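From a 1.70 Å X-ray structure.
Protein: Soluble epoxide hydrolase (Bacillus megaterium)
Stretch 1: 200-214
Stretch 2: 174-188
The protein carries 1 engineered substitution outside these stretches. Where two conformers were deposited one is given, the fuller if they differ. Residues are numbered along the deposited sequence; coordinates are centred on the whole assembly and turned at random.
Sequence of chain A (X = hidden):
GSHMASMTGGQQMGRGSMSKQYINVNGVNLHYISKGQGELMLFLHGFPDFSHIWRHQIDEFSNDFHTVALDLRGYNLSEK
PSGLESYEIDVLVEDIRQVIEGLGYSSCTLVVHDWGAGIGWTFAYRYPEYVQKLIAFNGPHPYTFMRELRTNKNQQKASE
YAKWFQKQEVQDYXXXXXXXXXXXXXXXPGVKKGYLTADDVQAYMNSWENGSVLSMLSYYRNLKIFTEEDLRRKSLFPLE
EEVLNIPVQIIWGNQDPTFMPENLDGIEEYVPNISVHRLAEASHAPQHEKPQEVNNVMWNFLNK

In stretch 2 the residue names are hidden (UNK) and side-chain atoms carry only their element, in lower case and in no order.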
# COMPACT_ATOMS: atom_id res chain seq x y z
N ASP A 200 -6.42 8.28 -17.07
CA ASP A 200 -6.11 7.44 -15.91
C ASP A 200 -6.37 5.98 -16.25
O ASP A 200 -5.59 5.10 -15.87
CB ASP A 200 -6.95 7.82 -14.69
CG ASP A 200 -6.59 9.17 -14.12
OD1 ASP A 200 -5.41 9.56 -14.17
OD2 ASP A 200 -7.51 9.84 -13.61
N VAL A 201 -7.48 5.73 -16.93
CA VAL A 201 -7.83 4.36 -17.31
C VAL A 201 -6.74 3.77 -18.20
O VAL A 201 -6.30 2.64 -18.00
CB VAL A 201 -9.21 4.32 -18.03
CG1 VAL A 201 -9.46 2.95 -18.66
CG2 VAL A 201 -10.33 4.67 -17.05
N GLN A 202 -6.28 4.56 -19.16
CA GLN A 202 -5.21 4.13 -20.06
C GLN A 202 -3.93 3.82 -19.30
O GLN A 202 -3.22 2.85 -19.60
CB GLN A 202 -4.94 5.19 -21.13
CG GLN A 202 -3.88 4.79 -22.15
CD GLN A 202 -4.30 3.60 -22.98
OE1 GLN A 202 -5.06 3.74 -23.94
NE2 GLN A 202 -3.82 2.40 -22.61
N ALA A 203 -3.62 4.65 -18.30
CA ALA A 203 -2.42 4.43 -17.50
C ALA A 203 -2.53 3.12 -16.73
O ALA A 203 -1.56 2.37 -16.63
CB ALA A 203 -2.19 5.59 -16.55
N TYR A 204 -3.70 2.86 -16.16
CA TYR A 204 -3.91 1.60 -15.46
C TYR A 204 -3.79 0.41 -16.40
O TYR A 204 -3.14 -0.58 -16.07
CB TYR A 204 -5.28 1.58 -14.78
CG TYR A 204 -5.25 2.00 -13.33
CD1 TYR A 204 -5.10 1.05 -12.33
CD2 TYR A 204 -5.38 3.33 -12.97
CE1 TYR A 204 -5.09 1.41 -11.00
CE2 TYR A 204 -5.36 3.71 -11.63
CZ TYR A 204 -5.22 2.74 -10.65
OH TYR A 204 -5.20 3.10 -9.32
N MET A 205 -4.41 0.51 -17.58
CA MET A 205 -4.34 -0.59 -18.53
C MET A 205 -2.90 -0.86 -18.93
O MET A 205 -2.47 -2.02 -19.00
CB MET A 205 -5.18 -0.30 -19.78
CG MET A 205 -6.68 -0.18 -19.52
SD MET A 205 -7.40 -1.62 -18.69
CE MET A 205 -7.02 -2.92 -19.87
N ASN A 206 -2.15 0.20 -19.22
CA ASN A 206 -0.72 0.05 -19.49
C ASN A 206 0.01 -0.65 -18.35
O ASN A 206 0.89 -1.49 -18.58
CB ASN A 206 -0.06 1.41 -19.73
CG ASN A 206 -0.41 2.01 -21.07
OD1 ASN A 206 -0.91 1.32 -21.97
ND2 ASN A 206 -0.14 3.31 -21.22
N SER A 207 -0.32 -0.28 -17.11
CA SER A 207 0.37 -0.85 -15.96
C SER A 207 0.16 -2.35 -15.88
O SER A 207 1.07 -3.09 -15.52
CB SER A 207 -0.07 -0.18 -14.65
OG SER A 207 -1.28 -0.72 -14.15
N TRP A 208 -1.04 -2.81 -16.24
CA TRP A 208 -1.35 -4.23 -16.19
C TRP A 208 -0.70 -5.00 -17.34
O TRP A 208 -0.25 -6.14 -17.17
CB TRP A 208 -2.86 -4.44 -16.14
CG TRP A 208 -3.45 -3.90 -14.86
CD1 TRP A 208 -2.81 -3.80 -13.65
CD2 TRP A 208 -4.75 -3.36 -14.67
NE1 TRP A 208 -3.66 -3.24 -12.71
CE2 TRP A 208 -4.85 -2.96 -13.32
CE3 TRP A 208 -5.86 -3.18 -15.51
CZ2 TRP A 208 -6.01 -2.39 -12.79
CZ3 TRP A 208 -7.02 -2.61 -14.98
CH2 TRP A 208 -7.08 -2.23 -13.63
N GLU A 209 -0.64 -4.36 -18.51
CA GLU A 209 0.04 -4.94 -19.66
C GLU A 209 1.53 -5.09 -19.38
O GLU A 209 2.15 -6.07 -19.79
CB GLU A 209 -0.14 -4.05 -20.90
CG GLU A 209 -1.58 -3.92 -21.36
CD GLU A 209 -1.95 -4.88 -22.49
OE1 GLU A 209 -1.10 -5.68 -22.93
OE2 GLU A 209 -3.12 -4.81 -22.93
N ASN A 210 2.10 -4.10 -18.71
CA ASN A 210 3.54 -4.08 -18.42
C ASN A 210 3.93 -4.90 -17.20
O ASN A 210 5.02 -5.47 -17.13
CB ASN A 210 4.02 -2.63 -18.25
CG ASN A 210 4.00 -1.85 -19.56
OD1 ASN A 210 4.27 -2.41 -20.62
ND2 ASN A 210 3.68 -0.56 -19.49
N GLY A 211 3.02 -4.97 -16.23
CA GLY A 211 3.27 -5.67 -14.99
C GLY A 211 2.99 -7.15 -15.12
O GLY A 211 2.75 -7.65 -16.22
N SER A 212 3.01 -7.86 -13.99
CA SER A 212 2.74 -9.29 -13.97
C SER A 212 1.68 -9.63 -12.93
O SER A 212 1.90 -9.46 -11.72
CB SER A 212 4.01 -10.07 -13.65
OG SER A 212 3.70 -11.43 -13.36
N VAL A 213 0.54 -10.12 -13.39
CA VAL A 213 -0.50 -10.53 -12.46
C VAL A 213 -0.01 -11.67 -11.58
O VAL A 213 -0.34 -11.74 -10.39
CB VAL A 213 -1.80 -10.92 -13.20
CG1 VAL A 213 -2.80 -11.55 -12.23
CG2 VAL A 213 -2.40 -9.68 -13.86
N LEU A 214 0.81 -12.56 -12.14
CA LEU A 214 1.39 -13.64 -11.35
C LEU A 214 2.18 -13.06 -10.17
O LEU A 214 2.00 -13.48 -9.02
CB LEU A 214 2.28 -14.54 -12.21
CG LEU A 214 3.01 -15.66 -11.46
CD1 LEU A 214 2.03 -16.54 -10.69
CD2 LEU A 214 3.84 -16.50 -12.43
N UNK A 174 -8.20 -12.52 -13.50
CA UNK A 174 -7.73 -11.14 -13.51
C UNK A 174 -7.29 -10.68 -14.90
O UNK A 174 -7.54 -9.54 -15.28
c UNK A 174 -6.99 -11.11 -11.05
c UNK A 174 -6.58 -10.95 -12.52
s UNK A 174 -8.23 -9.91 -10.52
c UNK A 174 -8.57 -10.54 -8.89
N UNK A 175 -6.65 -11.58 -15.66
CA UNK A 175 -6.06 -11.23 -16.95
C UNK A 175 -6.98 -11.35 -18.16
O UNK A 175 -6.83 -10.59 -19.13
o UNK A 175 -1.38 -12.59 -16.29
o UNK A 175 -2.81 -13.92 -17.29
c UNK A 175 -3.67 -11.93 -16.30
c UNK A 175 -4.84 -12.11 -17.22
c UNK A 175 -2.54 -12.88 -16.65
N UNK A 176 -7.90 -12.31 -18.13
CA UNK A 176 -8.67 -12.65 -19.33
C UNK A 176 -9.45 -11.46 -19.88
O UNK A 176 -9.85 -10.56 -19.13
n UNK A 176 -14.45 -14.49 -15.28
n UNK A 176 -13.57 -16.29 -16.40
c UNK A 176 -10.78 -13.42 -18.09
n UNK A 176 -12.68 -14.18 -16.71
c UNK A 176 -13.57 -14.99 -16.13
c UNK A 176 -11.65 -14.61 -17.66
c UNK A 176 -9.64 -13.81 -19.03
N UNK A 177 -9.64 -11.44 -21.20
CA UNK A 177 -10.43 -10.42 -21.86
C UNK A 177 -10.03 -9.01 -21.45
O UNK A 177 -10.80 -8.25 -20.86
c UNK A 177 -12.35 -12.03 -22.05
o UNK A 177 -12.55 -12.91 -21.19
c UNK A 177 -11.92 -10.66 -21.60
o UNK A 177 -12.48 -12.23 -23.28
N UNK A 178 -8.79 -8.65 -21.79
CA UNK A 178 -8.31 -7.31 -21.53
C UNK A 178 -8.35 -6.97 -20.04
O UNK A 178 -8.81 -5.90 -19.64
c UNK A 178 -9.13 -6.31 -22.36
n UNK A 178 -7.23 -4.81 -22.37
o UNK A 178 -9.31 -3.93 -22.28
c UNK A 178 -8.56 -4.91 -22.33
N UNK A 179 -7.88 -7.90 -19.21
CA UNK A 179 -7.82 -7.71 -17.76
C UNK A 179 -9.18 -7.40 -17.14
O UNK A 179 -9.30 -6.51 -16.30
c UNK A 179 -4.53 -7.69 -17.17
c UNK A 179 -5.01 -6.46 -19.16
c UNK A 179 -3.74 -6.75 -19.65
c UNK A 179 -3.26 -7.98 -17.65
c UNK A 179 -5.41 -6.92 -17.92
c UNK A 179 -2.86 -7.51 -18.89
c UNK A 179 -6.80 -6.63 -17.41
N UNK A 180 -10.19 -8.16 -17.55
CA UNK A 180 -11.56 -7.91 -17.13
C UNK A 180 -11.73 -7.93 -15.62
O UNK A 180 -12.44 -7.10 -15.06
c UNK A 180 -12.51 -8.92 -17.78
o UNK A 180 -12.08 -10.25 -17.52
N UNK A 181 -11.06 -8.87 -14.95
CA UNK A 181 -11.17 -8.97 -13.50
C UNK A 181 -10.67 -7.73 -12.81
O UNK A 181 -11.26 -7.25 -11.83
N UNK A 182 -9.56 -7.19 -13.30
CA UNK A 182 -8.97 -5.98 -12.73
C UNK A 182 -9.79 -4.74 -13.09
O UNK A 182 -9.94 -3.82 -12.28
c UNK A 182 -7.52 -5.81 -13.18
c UNK A 182 -5.22 -6.81 -13.46
c UNK A 182 -6.36 -6.88 -11.21
c UNK A 182 -6.56 -6.92 -12.73
N UNK A 183 -10.33 -4.72 -14.31
CA UNK A 183 -11.18 -3.62 -14.74
C UNK A 183 -12.41 -3.50 -13.85
O UNK A 183 -12.81 -2.39 -13.46
n UNK A 183 -11.36 -4.65 -19.23
c UNK A 183 -10.56 -3.46 -17.21
c UNK A 183 -11.63 -3.81 -16.19
n UNK A 183 -12.65 -6.36 -20.07
c UNK A 183 -12.56 -5.17 -19.49
n UNK A 183 -13.66 -4.50 -19.17
c UNK A 183 -11.14 -3.35 -18.61
N UNK A 184 -13.02 -4.63 -13.53
CA UNK A 184 -14.23 -4.62 -12.73
C UNK A 184 -13.90 -4.19 -11.31
O UNK A 184 -14.70 -3.52 -10.65
c UNK A 184 -16.14 -7.69 -14.18
c UNK A 184 -14.90 -5.99 -12.76
n UNK A 184 -15.60 -8.10 -16.61
c UNK A 184 -15.36 -6.38 -14.16
c UNK A 184 -16.68 -7.99 -15.58
N UNK A 185 -12.71 -4.54 -10.85
CA UNK A 185 -12.29 -4.25 -9.49
C UNK A 185 -12.01 -2.76 -9.29
O UNK A 185 -12.48 -2.16 -8.32
c UNK A 185 -11.67 -5.35 -6.71
c UNK A 185 -11.07 -5.09 -9.12
c UNK A 185 -10.55 -5.04 -7.69
c UNK A 185 -9.39 -6.02 -7.52
N UNK A 186 -11.27 -2.16 -10.22
CA UNK A 186 -10.78 -0.79 -10.05
C UNK A 186 -11.30 0.22 -11.07
O UNK A 186 -11.62 1.36 -10.72
c UNK A 186 -8.67 -1.33 -8.79
c UNK A 186 -8.71 0.65 -10.32
c UNK A 186 -9.23 -0.76 -10.08
N UNK A 187 -11.37 -0.18 -12.33
CA UNK A 187 -11.71 0.76 -13.39
C UNK A 187 -13.19 1.14 -13.39
O UNK A 187 -13.54 2.32 -13.38
c UNK A 187 -9.85 -0.06 -14.89
c UNK A 187 -9.01 1.13 -14.49
c UNK A 187 -11.81 1.16 -15.88
c UNK A 187 -11.36 0.20 -14.79
N UNK A 188 -14.05 0.14 -13.40
CA UNK A 188 -15.48 0.40 -13.50
C UNK A 188 -15.99 1.36 -12.42
O UNK A 188 -16.66 2.34 -12.73
o UNK A 188 -16.38 -2.88 -14.90
c UNK A 188 -16.27 -0.91 -13.55
c UNK A 188 -16.01 -1.69 -14.83
o UNK A 188 -15.44 -1.11 -15.78
O HOH W 1 0.18 -10.71 -16.21
O HOH W 2 1.90 -12.66 -15.10

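Position 174 carries three carbons and a sulfur in an unbranched chain, the sulfur next to last; this is Met174, whose CB lies 3.8 Å from Val213 CG1 while the end of the chain leads away. At 175 three carbons end in two oxygens, hence Glu175. Its OE1 approaches Val213 CB at 3.5 Å, and a water that donates to this oxygen (2.4 Å from OE1) accepts from the backbone N of Val213 (2.9 Å), linking the acid to the start of a helix.

Position 176 has three carbons, a nitrogen and a carbon bearing two more nitrogens: Arg176, out of reach of stretch 1. Two carbons with two oxygens at 177 give Asp177, equally remote. Position 178 has two carbons, the second bearing one oxygen and one nitrogen: Asn178, with ND2 3.1 Å from Met205 CE. At 179 one carbon leads to a six-carbon ring without a hydroxyl, so the residue is Phe179. Its ring sits among Met205, Trp208, Glu209 and Val213, with Trp208 CB over one face, 3.8 Å from the ring centroid.

One carbon and one oxygen at 180 define Ser180, pointing away and bonding through OG to Arg176 O (2.8 Å). Position 181 has no side-chain atoms: Gly181, where a CB would clash with Met174 CA. Four carbons forked at the second identify 182 as Leu182; its CB lies over the six-membered ring of Trp208, 3.5 Å from the centroid, and CD1 is 4.0 Å from Val213 CG2.

Position 183 again ends in a carbon with three nitrogens: Arg183. Its CG is 3.9 Å from Met205 SD, while NH1 and NE donate to Asp177 O (2.8 Å) and Asn178 O (2.9 Å), tying down the kinked turn. Four carbons in a row ending in nitrogen make 184 Lys184, out of reach. At 185 four carbons fork at the second: Leu185, without contact. A single carbon carrying two others at 186 is Val186, its CG1 3.8 Å from Tyr204 CE1. At 187 four carbons fork at the first, one arm two carbons long: Ile187, with CG1 3.7 Å from Trp208 CH2 and CG2 4.0 Å from Val201 CG2. At 188 two carbons, the second carrying two oxygens, give Asp188, out of reach of stretch 1.

The contact buries 700 Å² and has no direct hydrogen bonds across it. Helix 200-210 and helix 174-188 cross at 126°, and Trp208 packs against Phe179, Leu182 and Ile187; past the end of the first helix, Val213 fits among Met174, Glu175, Phe179 and Leu182.

Stretch 2 174-188: MERDNFSGLRKLVID
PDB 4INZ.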